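Local atomic coordinates of ATP-dependent DNA helicase PIF1 (Candida albicans, PDB entry 7OTJ), a protein that is a 5'-3' DNA helicase that couples ATP hydrolysis to unwinding and probably resolves G-quadruplexes to protect nuclear and mitochondrial genomes. Residues I189-G194 and L480-S485. Residues are numbered along the deposited sequence; the frame is centred on the assembly and turned at random.
Sequences IFRQKG and LSRAVS. With ADP (adenosine-5'-diphosphate), chain E; ALF (tetrafluoroaluminate ion), chain F.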
loop_
_atom_site.group_PDB
_atom_site.type_symbol
_atom_site.label_atom_id
_atom_site.label_comp_id
_atom_site.label_asym_id
_atom_site.label_seq_id
_atom_site.Cartn_x
_atom_site.Cartn_y
_atom_site.Cartn_z
ATOM N N ILE A 189 2.605 -10.221 19.119
ATOM C CA ILE A 189 1.561 -9.891 18.154
ATOM C C ILE A 189 0.502 -9.049 18.858
ATOM O O ILE A 189 -0.042 -9.458 19.887
ATOM C CB ILE A 189 0.956 -11.165 17.544
ATOM C CG1 ILE A 189 1.956 -11.803 16.582
ATOM C CG2 ILE A 189 -0.366 -10.878 16.833
ATOM C CD1 ILE A 189 1.490 -13.102 15.994
ATOM N N PHE A 190 0.245 -7.851 18.328
ATOM C CA PHE A 190 -0.716 -6.910 18.892
ATOM C C PHE A 190 -2.080 -6.954 18.217
ATOM O O PHE A 190 -3.100 -6.775 18.891
ATOM C CB PHE A 190 -0.171 -5.478 18.811
ATOM C CG PHE A 190 1.021 -5.222 19.698
ATOM C CD1 PHE A 190 0.868 -5.084 21.068
ATOM C CD2 PHE A 190 2.291 -5.104 19.157
ATOM C CE1 PHE A 190 1.962 -4.850 21.885
ATOM C CE2 PHE A 190 3.389 -4.865 19.967
ATOM C CZ PHE A 190 3.223 -4.739 21.331
ATOM N N ARG A 191 -2.124 -7.148 16.893
ATOM C CA ARG A 191 -3.386 -7.011 16.164
ATOM C C ARG A 191 -4.455 -7.983 16.668
ATOM O O ARG A 191 -5.629 -7.614 16.792
ATOM C CB ARG A 191 -3.153 -7.195 14.663
ATOM C CG ARG A 191 -4.417 -7.032 13.839
ATOM C CD ARG A 191 -4.154 -7.119 12.347
ATOM N NE ARG A 191 -3.282 -6.052 11.858
ATOM C CZ ARG A 191 -2.187 -6.251 11.136
ATOM N NH1 ARG A 191 -1.789 -7.468 10.804
ATOM N NH2 ARG A 191 -1.480 -5.204 10.727
ATOM N N GLN A 192 -4.079 -9.230 16.951
ATOM C CA GLN A 192 -5.028 -10.226 17.437
ATOM C C GLN A 192 -4.764 -10.608 18.894
ATOM O O GLN A 192 -5.145 -11.698 19.332
ATOM C CB GLN A 192 -5.003 -11.471 16.545
ATOM C CG GLN A 192 -5.239 -11.214 15.053
ATOM C CD GLN A 192 -3.973 -10.824 14.297
ATOM O OE1 GLN A 192 -2.886 -10.779 14.868
ATOM N NE2 GLN A 192 -4.113 -10.543 13.007
ATOM N N LYS A 193 -4.161 -9.696 19.669
ATOM C CA LYS A 193 -3.620 -10.053 20.981
ATOM C C LYS A 193 -4.677 -10.652 21.902
ATOM O O LYS A 193 -4.348 -11.453 22.787
ATOM C CB LYS A 193 -2.989 -8.827 21.639
ATOM C CG LYS A 193 -2.188 -9.139 22.898
ATOM C CD LYS A 193 -1.441 -7.912 23.393
ATOM C CE LYS A 193 -0.498 -8.262 24.531
ATOM N NZ LYS A 193 0.527 -9.256 24.107
ATOM N N GLY A 194 -5.948 -10.301 21.702
ATOM C CA GLY A 194 -6.987 -10.765 22.605
ATOM C C GLY A 194 -7.299 -12.244 22.495
ATOM O O GLY A 194 -7.888 -12.814 23.418
ATOM N N LEU A 480 -5.866 -13.553 5.889
ATOM C CA LEU A 480 -6.456 -13.907 7.169
ATOM C C LEU A 480 -5.880 -13.102 8.329
ATOM O O LEU A 480 -6.575 -12.919 9.334
ATOM C CB LEU A 480 -6.282 -15.410 7.411
ATOM C CG LEU A 480 -6.905 -16.284 6.308
ATOM C CD1 LEU A 480 -6.684 -17.770 6.546
ATOM C CD2 LEU A 480 -8.390 -15.972 6.156
ATOM N N SER A 481 -4.667 -12.569 8.201
ATOM C CA SER A 481 -4.040 -11.847 9.304
ATOM C C SER A 481 -4.407 -10.369 9.343
ATOM O O SER A 481 -3.953 -9.658 10.246
ATOM C CB SER A 481 -2.518 -11.997 9.245
ATOM O OG SER A 481 -2.017 -11.638 7.974
ATOM N N ARG A 482 -5.213 -9.891 8.391
ATOM C CA ARG A 482 -5.721 -8.526 8.464
ATOM C C ARG A 482 -6.719 -8.340 9.596
ATOM O O ARG A 482 -6.907 -7.211 10.062
ATOM C CB ARG A 482 -6.392 -8.129 7.147
ATOM C CG ARG A 482 -5.514 -8.239 5.905
ATOM C CD ARG A 482 -4.240 -7.452 6.058
ATOM N NE ARG A 482 -3.139 -8.261 6.569
ATOM C CZ ARG A 482 -2.038 -7.756 7.105
ATOM N NH1 ARG A 482 -1.874 -6.452 7.246
ATOM N NH2 ARG A 482 -1.082 -8.582 7.521
ATOM N N ALA A 483 -7.359 -9.416 10.045
ATOM C CA ALA A 483 -8.454 -9.313 11.000
ATOM C C ALA A 483 -7.951 -9.055 12.413
ATOM O O ALA A 483 -6.944 -9.620 12.849
ATOM C CB ALA A 483 -9.303 -10.585 10.980
ATOM N N VAL A 484 -8.663 -8.180 13.123
ATOM C CA VAL A 484 -8.415 -7.989 14.547
ATOM C C VAL A 484 -8.838 -9.225 15.336
ATOM O O VAL A 484 -8.109 -9.700 16.214
ATOM C CB VAL A 484 -9.139 -6.721 15.037
ATOM C CG1 VAL A 484 -9.117 -6.623 16.561
ATOM C CG2 VAL A 484 -8.511 -5.488 14.406
ATOM N N SER A 485 -10.012 -9.773 15.034
ATOM C CA SER A 485 -10.543 -10.890 15.803
ATOM C C SER A 485 -11.310 -11.833 14.892
ATOM O O SER A 485 -11.754 -11.460 13.803
ATOM C CB SER A 485 -11.459 -10.415 16.926
ATOM O OG SER A 485 -12.629 -9.843 16.377
HETATM P PB ADP E . 2.689 -4.703 11.431
HETATM O O1B ADP E . 3.830 -5.541 11.975
HETATM O O2B ADP E . 3.104 -3.505 10.605
HETATM O O3B ADP E . 1.563 -5.510 10.839
HETATM P PA ADP E . 1.129 -2.698 12.729
HETATM O O1A ADP E . 2.088 -1.564 12.988
HETATM O O2A ADP E . 0.187 -2.638 11.553
HETATM O O3A ADP E . 1.989 -4.065 12.738
HETATM O "O5'" ADP E . 0.236 -2.941 14.040
HETATM C "C5'" ADP E . -1.022 -3.596 13.936
HETATM C "C4'" ADP E . -1.881 -3.179 15.113
HETATM O "O4'" ADP E . -1.158 -3.378 16.327
HETATM C "C3'" ADP E . -2.216 -1.701 15.023
HETATM O "O3'" ADP E . -3.635 -1.550 15.068
HETATM C "C2'" ADP E . -1.601 -1.060 16.249
HETATM O "O2'" ADP E . -2.514 -0.140 16.852
HETATM C "C1'" ADP E . -1.300 -2.233 17.167
HETATM N N9 ADP E . -0.034 -2.013 17.895
HETATM C C8 ADP E . 1.185 -1.926 17.333
HETATM N N7 ADP E . 2.139 -1.726 18.277
HETATM C C5 ADP E . 1.524 -1.679 19.471
HETATM C C6 ADP E . 1.938 -1.498 20.882
HETATM N N6 ADP E . 3.241 -1.312 21.210
HETATM N N1 ADP E . 0.971 -1.514 21.829
HETATM C C2 ADP E . -0.325 -1.696 21.512
HETATM N N3 ADP E . -0.769 -1.870 20.257
HETATM C C4 ADP E . 0.089 -1.869 19.213
HETATM AL AL ALF F . 1.556 -6.182 8.714
HETATM F F1 ALF F . 2.559 -4.901 7.989
HETATM F F2 ALF F . 0.539 -7.456 9.445
HETATM F F3 ALF F . 3.049 -7.117 9.008
HETATM F F4 ALF F . 0.064 -5.224 8.500
HETATM O O HOH W 1 1.570 -6.908 6.403
#
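Arg191 and Arg482 reach the same tetrafluoroaluminate, which is bound to ADP O3B on one side and a water on the other, as expected of a mimic of the phosphate in flight during hydrolysis. Each guanidinium meets the aluminium edge-on and in plane. Arg191 gives NH1 to F2 (2.7 Å) and NH2 to F4, while Arg482 gives NH1 to F4 (2.6 Å) and NH2 to F2. The two cations approach within 3.5 Å, NH1 of Arg191 lying over a face of the Arg482 group near NH2, a closeness probably eased by the anion, whose F2 and F4 both groups share. Two such arginines are characteristic of superfamily 1 helicases, where they act as arginine fingers.

Carbonyls of 480-485 also hold the 189-194 side chains. Arg191 NH1 donates to Ser481 O at 3.1 Å, from above the carbonyl plane. The bend of Gln192 at chi2 (85°) turns CD toward Ser481, and NE2 donates to Ala483 O at 3.0 Å. Ser481 OG accepts from Arg482 NH2 and is held by Tyr477 O.

Close by, Gln192 CA makes a CH...O contact of 3.4 Å with Val484 O. The Phe190 ring lies face-on to the adenine, C6 of ADP over its centre.

The 189-194 turn links strand 182-186 to helix 196-204, where Gln192 touches Phe198 and Leu202, whereas 480-485 leads from helix 475-481 toward strand 489-492. Both lie on the second-domain side of the cleft, their arginines reaching the P-loop-held nucleotide.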